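Local coordinates for 3-dehydroshikimate dehydratase (Pseudomonas putida, PDB 5HMQ), which dehydrates 3-dehydroshikimate to protocatechuate with a divalent metal ion, preferably cobalt, linking quinate and shikimate breakdown to a common aromatic intermediate, at residues C[10-15]-C[250-255]. Numbering follows the deposited sequence.
Sequences VSLSGT and APTRQN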
loop_
_atom_site.group_PDB
_atom_site.type_symbol
_atom_site.label_atom_id
_atom_site.label_comp_id
_atom_site.label_asym_id
_atom_site.label_seq_id
_atom_site.Cartn_x
_atom_site.Cartn_y
_atom_site.Cartn_z
ATOM N N VAL C 10 -2.341 -2.862 17.713
ATOM C CA VAL C 10 -2.213 -3.860 16.658
ATOM C C VAL C 10 -2.941 -3.434 15.386
ATOM O O VAL C 10 -2.701 -4.003 14.317
ATOM C CB VAL C 10 -2.714 -5.231 17.167
ATOM C CG1 VAL C 10 -4.234 -5.274 17.204
ATOM C CG2 VAL C 10 -2.142 -6.366 16.322
ATOM N N SER C 11 -3.821 -2.433 15.472
ATOM C CA SER C 11 -4.538 -1.932 14.305
ATOM C C SER C 11 -3.681 -1.049 13.408
ATOM O O SER C 11 -4.125 -0.696 12.310
ATOM C CB SER C 11 -5.783 -1.151 14.744
ATOM O OG SER C 11 -6.594 -1.925 15.611
ATOM N N LEU C 12 -2.479 -0.687 13.842
ATOM C CA LEU C 12 -1.600 0.201 13.098
ATOM C C LEU C 12 -0.252 -0.474 12.886
ATOM O O LEU C 12 0.051 -1.511 13.480
ATOM C CB LEU C 12 -1.407 1.534 13.830
ATOM C CG LEU C 12 -2.654 2.285 14.293
ATOM C CD1 LEU C 12 -2.264 3.510 15.112
ATOM C CD2 LEU C 12 -3.520 2.679 13.112
ATOM N N SER C 13 0.546 0.113 12.002
ATOM C CA SER C 13 1.937 -0.267 11.819
ATOM C C SER C 13 2.844 0.851 12.316
ATOM O O SER C 13 2.411 1.990 12.512
ATOM C CB SER C 13 2.235 -0.581 10.348
ATOM O OG SER C 13 2.088 0.572 9.539
ATOM N N GLY C 14 4.111 0.516 12.518
ATOM C CA GLY C 14 5.109 1.469 12.959
ATOM C C GLY C 14 5.650 1.133 14.334
ATOM O O GLY C 14 5.274 0.144 14.963
ATOM N N THR C 15 6.564 1.984 14.791
ATOM C CA THR C 15 7.071 1.876 16.150
ATOM C C THR C 15 5.977 2.256 17.141
ATOM O O THR C 15 5.018 2.958 16.806
ATOM C CB THR C 15 8.272 2.796 16.359
ATOM O OG1 THR C 15 7.819 4.150 16.438
ATOM C CG2 THR C 15 9.211 2.693 15.175
ATOM N N ALA C 250 1.705 0.071 6.381
ATOM C CA ALA C 250 0.394 0.705 6.504
ATOM C C ALA C 250 0.555 2.127 7.034
ATOM O O ALA C 250 1.190 2.323 8.076
ATOM C CB ALA C 250 -0.517 -0.102 7.423
ATOM N N PRO C 251 0.013 3.145 6.346
ATOM C CA PRO C 251 0.196 4.524 6.821
ATOM C C PRO C 251 -0.420 4.743 8.195
ATOM O O PRO C 251 -1.640 4.672 8.374
ATOM C CB PRO C 251 -0.510 5.366 5.750
ATOM C CG PRO C 251 -1.498 4.439 5.125
ATOM C CD PRO C 251 -0.889 3.066 5.184
ATOM N N THR C 252 0.454 4.998 9.172
ATOM C CA THR C 252 0.041 5.075 10.570
ATOM C C THR C 252 -0.975 6.189 10.796
ATOM O O THR C 252 -2.017 5.978 11.429
ATOM C CB THR C 252 1.269 5.279 11.457
ATOM O OG1 THR C 252 2.291 4.349 11.076
ATOM C CG2 THR C 252 0.913 5.046 12.915
ATOM N N ARG C 253 -0.683 7.389 10.291
ATOM C CA ARG C 253 -1.520 8.545 10.598
ATOM C C ARG C 253 -2.883 8.450 9.922
ATOM O O ARG C 253 -3.912 8.719 10.554
ATOM C CB ARG C 253 -0.802 9.829 10.189
ATOM C CG ARG C 253 0.444 10.104 11.013
ATOM C CD ARG C 253 0.306 11.381 11.824
ATOM N NE ARG C 253 1.302 11.451 12.888
ATOM C CZ ARG C 253 1.515 12.521 13.646
ATOM N NH1 ARG C 253 0.805 13.625 13.455
ATOM N NH2 ARG C 253 2.444 12.487 14.593
ATOM N N GLN C 254 -2.916 8.070 8.643
ATOM C CA GLN C 254 -4.196 7.980 7.947
ATOM C C GLN C 254 -5.037 6.827 8.477
ATOM O O GLN C 254 -6.268 6.931 8.532
ATOM C CB GLN C 254 -3.979 7.848 6.439
ATOM C CG GLN C 254 -4.191 9.156 5.690
ATOM C CD GLN C 254 -5.609 9.686 5.839
ATOM O OE1 GLN C 254 -6.574 8.919 5.828
ATOM N NE2 GLN C 254 -5.738 10.998 5.999
ATOM N N ASN C 255 -4.399 5.718 8.859
ATOM C CA ASN C 255 -5.150 4.637 9.489
ATOM C C ASN C 255 -5.770 5.100 10.801
ATOM O O ASN C 255 -6.928 4.778 11.096
ATOM C CB ASN C 255 -4.253 3.421 9.716
ATOM C CG ASN C 255 -4.053 2.597 8.458
ATOM O OD1 ASN C 255 -4.727 2.807 7.450
ATOM N ND2 ASN C 255 -3.137 1.638 8.518
HETATM O O HOH W 1 -0.786 1.723 10.130
#
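Ala250 points its methyl toward residues 10-15, with CB 3.4 Å from Ser13 OG. Ser13 holds that hydroxyl in the crowded position between its own N and carbonyl carbon (chi1 65°). This brings Ser13 OG within 2.5 Å of Ala250 O. Pro251 is the N-cap residue of helix 252-276; its O accepts the bond from Asn255 N, and its ring packs on Ala249 of the second subunit. Thr252 OG1 donates a hydrogen bond to Ser13 O at 2.8 Å. The donor sits 44° out of the carbonyl plane. Thr252 CG2, anti to its own N, also rests near Ser13 O and reaches Leu12 CD1 at 4.2 Å; the two side chains cross at about a right angle. Asn255 lays CB on Leu12 CD2 (3.6 Å), while its ND2 donates to a water. The same water accepts from Ser13 N at 2.8 Å and donates weakly to Ala250 O, so it bridges both backbones. In the TIM barrel, the contact joins the loop between strand 6-8 and helix 16-25 to the start of helix 252-276, after the last strand, 238-240. Leu12 also touches Ile23 of helix 16-25, and Thr252 touches Ala22.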